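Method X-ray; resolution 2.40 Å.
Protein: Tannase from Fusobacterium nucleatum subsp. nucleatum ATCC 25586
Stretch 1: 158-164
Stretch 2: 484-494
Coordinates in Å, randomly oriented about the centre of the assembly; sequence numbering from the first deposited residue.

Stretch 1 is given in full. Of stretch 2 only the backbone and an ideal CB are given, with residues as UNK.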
ATOM      1  N   ASN A 158      22.069   0.782  -0.554  1.00 48.83           N
ATOM      2  CA  ASN A 158      21.683   0.550  -1.938  1.00 43.76           C
ATOM      3  C   ASN A 158      20.742  -0.619  -2.093  1.00 43.81           C
ATOM      4  O   ASN A 158      20.383  -0.956  -3.228  1.00 48.36           O
ATOM      5  CB  ASN A 158      22.919   0.311  -2.791  1.00 42.21           C
ATOM      6  CG  ASN A 158      23.836   1.485  -2.785  1.00 48.37           C
ATOM      7  OD1 ASN A 158      23.466   2.564  -3.247  1.00 50.87           O
ATOM      8  ND2 ASN A 158      25.039   1.302  -2.252  1.00 52.10           N
ATOM      9  N   LYS A 159      20.352  -1.254  -0.986  1.00 41.12           N
ATOM     10  CA  LYS A 159      19.471  -2.410  -1.021  1.00 40.04           C
ATOM     11  C   LYS A 159      18.391  -2.273   0.053  1.00 34.38           C
ATOM     12  O   LYS A 159      18.274  -3.080   0.975  1.00 26.33           O
ATOM     13  CB  LYS A 159      20.276  -3.699  -0.883  1.00 40.86           C
ATOM     14  CG  LYS A 159      21.146  -3.942  -2.092  1.00 37.17           C
ATOM     15  CD  LYS A 159      21.460  -5.387  -2.285  1.00 41.54           C
ATOM     16  CE  LYS A 159      22.789  -5.516  -3.017  1.00 45.45           C
ATOM     17  NZ  LYS A 159      22.671  -6.448  -4.164  1.00 53.00           N
ATOM     18  N   ILE A 160      17.588  -1.223  -0.092  1.00 25.38           N
ATOM     19  CA  ILE A 160      16.454  -0.968   0.785  1.00 29.83           C
ATOM     20  C   ILE A 160      15.229  -1.649   0.189  1.00 31.26           C
ATOM     21  O   ILE A 160      14.837  -1.349  -0.943  1.00 30.07           O
ATOM     22  CB  ILE A 160      16.216   0.542   0.957  1.00 28.07           C
ATOM     23  CG1 ILE A 160      17.340   1.184   1.779  1.00 34.01           C
ATOM     24  CG2 ILE A 160      14.881   0.797   1.627  1.00 31.19           C
ATOM     25  CD1 ILE A 160      17.248   2.705   1.847  1.00 25.27           C
ATOM     26  N   ILE A 161      14.611  -2.553   0.945  1.00 32.57           N
ATOM     27  CA  ILE A 161      13.360  -3.182   0.527  1.00 30.57           C
ATOM     28  C   ILE A 161      12.243  -2.600   1.374  1.00 32.30           C
ATOM     29  O   ILE A 161      12.177  -2.839   2.589  1.00 39.96           O
ATOM     30  CB  ILE A 161      13.392  -4.711   0.643  1.00 27.21           C
ATOM     31  CG1 ILE A 161      14.629  -5.269  -0.069  1.00 33.06           C
ATOM     32  CG2 ILE A 161      12.068  -5.316   0.071  1.00 21.56           C
ATOM     33  CD1 ILE A 161      15.821  -5.485   0.840  1.00 31.76           C
ATOM     34  N   SER A 162      11.360  -1.849   0.727  1.00 22.44           N
ATOM     35  CA  SER A 162      10.167  -1.313   1.359  1.00 26.18           C
ATOM     36  C   SER A 162       9.106  -2.392   1.531  1.00 32.37           C
ATOM     37  O   SER A 162       8.961  -3.268   0.671  1.00 34.11           O
ATOM     38  CB  SER A 162       9.614  -0.182   0.501  1.00 26.50           C
ATOM     39  OG  SER A 162       8.707   0.628   1.206  1.00 36.11           O
ATOM     40  N   ASN A 163       8.349  -2.311   2.639  1.00 23.63           N
ATOM     41  CA  ASN A 163       7.164  -3.137   2.872  1.00 19.00           C
ATOM     42  C   ASN A 163       6.036  -2.304   3.499  1.00 22.39           C
ATOM     43  O   ASN A 163       6.274  -1.359   4.254  1.00 24.55           O
ATOM     44  CB  ASN A 163       7.489  -4.341   3.774  1.00 18.90           C
ATOM     45  CG  ASN A 163       6.421  -5.431   3.712  1.00 30.51           C
ATOM     46  OD1 ASN A 163       5.897  -5.750   2.639  1.00 26.36           O
ATOM     47  ND2 ASN A 163       6.091  -6.010   4.871  1.00 26.85           N
ATOM     48  N   GLY A 164       4.802  -2.659   3.159  1.00 17.41           N
ATOM     49  CA  GLY A 164       3.623  -2.026   3.719  1.00 22.14           C
ATOM     50  C   GLY A 164       2.380  -2.803   3.345  1.00 23.88           C
ATOM     51  O   GLY A 164       2.400  -3.684   2.487  1.00 20.56           O
ATOM     52  N   UNK A 484       7.501 -17.003   1.979  1.00 37.24           N
ATOM     53  CA  UNK A 484       7.582 -16.667   0.558  1.00 38.29           C
ATOM     54  C   UNK A 484       8.150 -15.267   0.336  1.00 35.13           C
ATOM     55  O   UNK A 484       8.949 -15.057  -0.584  1.00 35.94           O
ATOM     56  CB  UNK A 484       6.199 -16.774  -0.087  1.00 38.29           C
ATOM     57  N   UNK A 485       7.736 -14.294   1.157  1.00 30.97           N
ATOM     58  CA  UNK A 485       8.183 -12.920   0.959  1.00 23.83           C
ATOM     59  C   UNK A 485       9.690 -12.824   1.040  1.00 32.47           C
ATOM     60  O   UNK A 485      10.325 -12.182   0.199  1.00 40.18           O
ATOM     61  CB  UNK A 485       7.542 -11.990   1.991  1.00 23.83           C
ATOM     62  N   UNK A 486      10.286 -13.451   2.051  1.00 32.19           N
ATOM     63  CA  UNK A 486      11.728 -13.334   2.210  1.00 32.58           C
ATOM     64  C   UNK A 486      12.486 -14.280   1.278  1.00 35.08           C
ATOM     65  O   UNK A 486      13.692 -14.096   1.055  1.00 30.88           O
ATOM     66  CB  UNK A 486      12.117 -13.612   3.664  1.00 32.58           C
ATOM     67  N   UNK A 487      11.802 -15.269   0.707  1.00 28.08           N
ATOM     68  CA  UNK A 487      12.377 -15.986  -0.422  1.00 44.18           C
ATOM     69  C   UNK A 487      12.544 -15.051  -1.619  1.00 41.02           C
ATOM     70  O   UNK A 487      13.616 -15.004  -2.240  1.00 28.99           O
ATOM     71  CB  UNK A 487      11.502 -17.184  -0.797  1.00 44.18           C
ATOM     72  N   UNK A 488      11.498 -14.268  -1.924  1.00 31.26           N
ATOM     73  CA  UNK A 488      11.552 -13.292  -3.008  1.00 25.92           C
ATOM     74  C   UNK A 488      12.644 -12.255  -2.776  1.00 35.09           C
ATOM     75  O   UNK A 488      13.400 -11.923  -3.698  1.00 29.27           O
ATOM     76  CB  UNK A 488      10.198 -12.597  -3.162  1.00 25.92           C
ATOM     77  N   UNK A 489      12.750 -11.733  -1.546  1.00 32.51           N
ATOM     78  CA  UNK A 489      13.749 -10.705  -1.263  1.00 29.31           C
ATOM     79  C   UNK A 489      15.150 -11.277  -1.415  1.00 35.20           C
ATOM     80  O   UNK A 489      16.030 -10.662  -2.034  1.00 42.41           O
ATOM     81  CB  UNK A 489      13.557 -10.135   0.144  1.00 29.31           C
ATOM     82  N   UNK A 490      15.392 -12.449  -0.822  1.00 37.85           N
ATOM     83  CA  UNK A 490      16.679 -13.127  -1.003  1.00 43.90           C
ATOM     84  C   UNK A 490      17.019 -13.289  -2.484  1.00 39.56           C
ATOM     85  O   UNK A 490      18.148 -13.012  -2.909  1.00 32.57           O
ATOM     86  CB  UNK A 490      16.658 -14.496  -0.320  1.00 43.90           C
ATOM     87  N   UNK A 491      16.045 -13.732  -3.286  1.00 30.03           N
ATOM     88  CA  UNK A 491      16.297 -13.946  -4.707  1.00 35.73           C
ATOM     89  C   UNK A 491      16.562 -12.637  -5.425  1.00 42.39           C
ATOM     90  O   UNK A 491      17.500 -12.531  -6.222  1.00 49.80           O
ATOM     91  CB  UNK A 491      15.114 -14.667  -5.356  1.00 35.73           C
ATOM     92  N   UNK A 492      15.747 -11.626  -5.142  1.00 38.83           N
ATOM     93  CA  UNK A 492      15.879 -10.318  -5.771  1.00 31.18           C
ATOM     94  C   UNK A 492      17.203  -9.645  -5.390  1.00 37.11           C
ATOM     95  O   UNK A 492      17.831  -8.960  -6.213  1.00 34.27           O
ATOM     96  CB  UNK A 492      14.701  -9.424  -5.377  1.00 31.18           C
ATOM     97  N   UNK A 493      17.675  -9.867  -4.160  1.00 36.19           N
ATOM     98  CA  UNK A 493      18.934  -9.282  -3.708  1.00 37.62           C
ATOM     99  C   UNK A 493      20.131  -9.963  -4.372  1.00 39.50           C
ATOM    100  O   UNK A 493      21.207  -9.363  -4.478  1.00 33.34           O
ATOM    101  CB  UNK A 493      19.049  -9.384  -2.186  1.00 37.62           C
ATOM    102  N   UNK A 494      19.964 -11.222  -4.796  1.00 46.35           N
ATOM    103  CA  UNK A 494      20.815 -11.967  -5.748  1.00 52.32           C
ATOM    104  C   UNK A 494      21.790 -12.874  -5.057  1.00 63.66           C
ATOM    105  O   UNK A 494      22.881 -13.090  -5.584  1.00 78.28           O
ATOM    106  CB  UNK A 494      21.586 -11.001  -6.650  1.00 52.32           C
TER

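Stretch 2 is a helix running nearly antiparallel to the strand of stretch 1, with 153° between their directions and 10.9 Å between their axes at closest approach. Lys159, Ile161 and Asn163 point their CB atoms toward the helix, every second residue as a strand demands, while Ile160 and Ser162 stay out of reach. The helix must answer with positions three or four apart.

Position 484 has helical backbone angles and nothing of stretch 1 near its ideal CB. Any helix former would suit; it is Glu484, out of reach.

Position 485 points toward the strand, and its CA pairs with that of Asn163 across a wide 10.0 Å. No atom of stretch 1 lies within 5.5 Å of the ideal CB, so a small residue would touch nothing there; leucine, methionine or a long polar chain could span the gap. Leu485 does so with chi1 t and chi2 p, bringing CD2 to 4.3 Å from Asn163 OD1. This is contact without a hydrogen bond, and the amide of Asn163 is satisfied elsewhere in the structure.

Position 486 points sideways, and stretch 1 sets little requirement. Phe486 turns its ring end nearer but makes no contact. Position 487 is out of reach and tolerant of many residues; it is Asn487.

Position 488 also points sideways, so a short side chain would miss the strand, whereas a long or aromatic one could come round to Ile161. Trp488, with chi1 t, does this: CZ3 lies 4.5 Å from Ile161 CG2, which sits at the edge of the indole, near its plane. The ring is a flank for the isoleucine, not a lid over it.

Position 489 is the centre of the contact. Its CB points toward the strand, its CA is 7.7 Å from the CA of Ile161, and its ideal CB is 5.0 Å from Ile161 CG1. Stretch 1 offers hydrocarbon here, so valine, isoleucine, leucine or methionine would all be plausible. Ile489, with chi1 m and chi2 t, places CG2 3.8 Å from Ile161 CD1.

Positions 490 and 491 are out of reach, leaving stretch 1 no say in their choice; they are Asp490 and Asn491. Position 492 is likewise too far for contact, and Val492 makes none.

Position 493 has the closest backbone pairing, its CA lying 7.4 Å from Lys159 CA. Its CB points sideways, yet the ideal CB is 4.7 Å from Lys159 CD, and Ile161 is near: aliphatic residues of modest size fit. Val493 puts CG1 4.0 Å from Lys159 CD and CG2 4.3 Å from Ile161 CD1. The charge of the lysine is met by backbone: Lys159 NZ gives a weak hydrogen bond of 3.3 Å to Val493 O, an acceptor any residue would supply.

At 494 phi turns to 99°, a value glycine adopts easily. The ideal CB is 5.3 Å from Lys159 NZ, so an acidic or neutral polar residue might seem natural. The deposited Lys494 instead leads its end away.

Stretch 2 484-494: ELFNWIDNVVK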
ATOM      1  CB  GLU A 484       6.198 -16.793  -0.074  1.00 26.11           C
ATOM      2  CG  GLU A 484       5.480 -18.021   0.408  1.00 50.92           C
ATOM      3  CD  GLU A 484       4.220 -18.301  -0.372  1.00 62.69           C
ATOM      4  OE1 GLU A 484       3.132 -18.369   0.264  1.00 67.46           O
ATOM      5  OE2 GLU A 484       4.318 -18.459  -1.612  1.00 57.47           O
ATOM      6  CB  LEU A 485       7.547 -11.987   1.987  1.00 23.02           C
ATOM      7  CG  LEU A 485       8.132 -10.565   1.991  1.00 32.19           C
ATOM      8  CD1 LEU A 485       7.930  -9.908   0.642  1.00 35.65           C
ATOM      9  CD2 LEU A 485       7.509  -9.699   3.074  1.00 33.80           C
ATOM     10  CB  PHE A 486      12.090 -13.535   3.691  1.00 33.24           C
ATOM     11  CG  PHE A 486      11.842 -12.283   4.540  1.00 34.46           C
ATOM     12  CD1 PHE A 486      12.818 -11.306   4.668  1.00 26.60           C
ATOM     13  CD2 PHE A 486      10.620 -12.074   5.165  1.00 30.90           C
ATOM     14  CE1 PHE A 486      12.594 -10.157   5.418  1.00 28.27           C
ATOM     15  CE2 PHE A 486      10.388 -10.930   5.918  1.00 25.17           C
ATOM     16  CZ  PHE A 486      11.370  -9.965   6.040  1.00 25.24           C
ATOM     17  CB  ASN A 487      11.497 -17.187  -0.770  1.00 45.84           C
ATOM     18  CG  ASN A 487      11.640 -18.333   0.235  1.00 43.62           C
ATOM     19  OD1 ASN A 487      12.677 -18.488   0.888  1.00 41.50           O
ATOM     20  ND2 ASN A 487      10.595 -19.138   0.357  1.00 45.09           N
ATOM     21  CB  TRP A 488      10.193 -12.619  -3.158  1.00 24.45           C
ATOM     22  CG  TRP A 488      10.144 -11.572  -4.219  1.00 31.87           C
ATOM     23  CD1 TRP A 488      10.013 -11.775  -5.559  1.00 39.22           C
ATOM     24  CD2 TRP A 488      10.234 -10.157  -4.038  1.00 23.09           C
ATOM     25  NE1 TRP A 488      10.007 -10.577  -6.227  1.00 33.37           N
ATOM     26  CE2 TRP A 488      10.147  -9.565  -5.317  1.00 22.55           C
ATOM     27  CE3 TRP A 488      10.380  -9.331  -2.922  1.00 22.39           C
ATOM     28  CZ2 TRP A 488      10.208  -8.186  -5.513  1.00 21.88           C
ATOM     29  CZ3 TRP A 488      10.417  -7.958  -3.115  1.00 25.27           C
ATOM     30  CH2 TRP A 488      10.334  -7.403  -4.401  1.00 26.56           C
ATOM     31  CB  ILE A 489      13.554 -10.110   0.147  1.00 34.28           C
ATOM     32  CG1 ILE A 489      12.212  -9.428   0.310  1.00 26.53           C
ATOM     33  CG2 ILE A 489      14.681  -9.131   0.483  1.00 39.41           C
ATOM     34  CD1 ILE A 489      12.019  -8.864   1.688  1.00 27.88           C
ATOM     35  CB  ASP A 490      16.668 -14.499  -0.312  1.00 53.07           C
ATOM     36  CG  ASP A 490      17.053 -14.426   1.161  1.00 66.06           C
ATOM     37  OD1 ASP A 490      16.898 -13.346   1.773  1.00 70.16           O
ATOM     38  OD2 ASP A 490      17.514 -15.449   1.712  1.00 72.17           O
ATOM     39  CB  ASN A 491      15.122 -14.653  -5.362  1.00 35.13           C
ATOM     40  CG  ASN A 491      15.362 -14.903  -6.822  1.00 54.95           C
ATOM     41  OD1 ASN A 491      16.240 -15.687  -7.177  1.00 68.33           O
ATOM     42  ND2 ASN A 491      14.607 -14.227  -7.685  1.00 57.43           N
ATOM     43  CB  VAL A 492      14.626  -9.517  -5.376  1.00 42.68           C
ATOM     44  CG1 VAL A 492      14.860  -8.041  -5.400  1.00 46.72           C
ATOM     45  CG2 VAL A 492      13.452  -9.935  -6.271  1.00 41.36           C
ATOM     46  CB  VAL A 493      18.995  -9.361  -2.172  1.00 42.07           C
ATOM     47  CG1 VAL A 493      20.412  -9.190  -1.666  1.00 43.90           C
ATOM     48  CG2 VAL A 493      18.065  -8.319  -1.551  1.00 39.79           C
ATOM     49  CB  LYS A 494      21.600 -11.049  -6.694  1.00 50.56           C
ATOM     50  CG  LYS A 494      20.921 -10.763  -8.018  1.00 56.73           C
ATOM     51  CD  LYS A 494      20.337 -12.015  -8.637  1.00 58.43           C
ATOM     52  CE  LYS A 494      19.375 -11.658  -9.769  1.00 59.95           C
ATOM     53  NZ  LYS A 494      18.156 -10.908  -9.319  1.00 55.39           N
TER
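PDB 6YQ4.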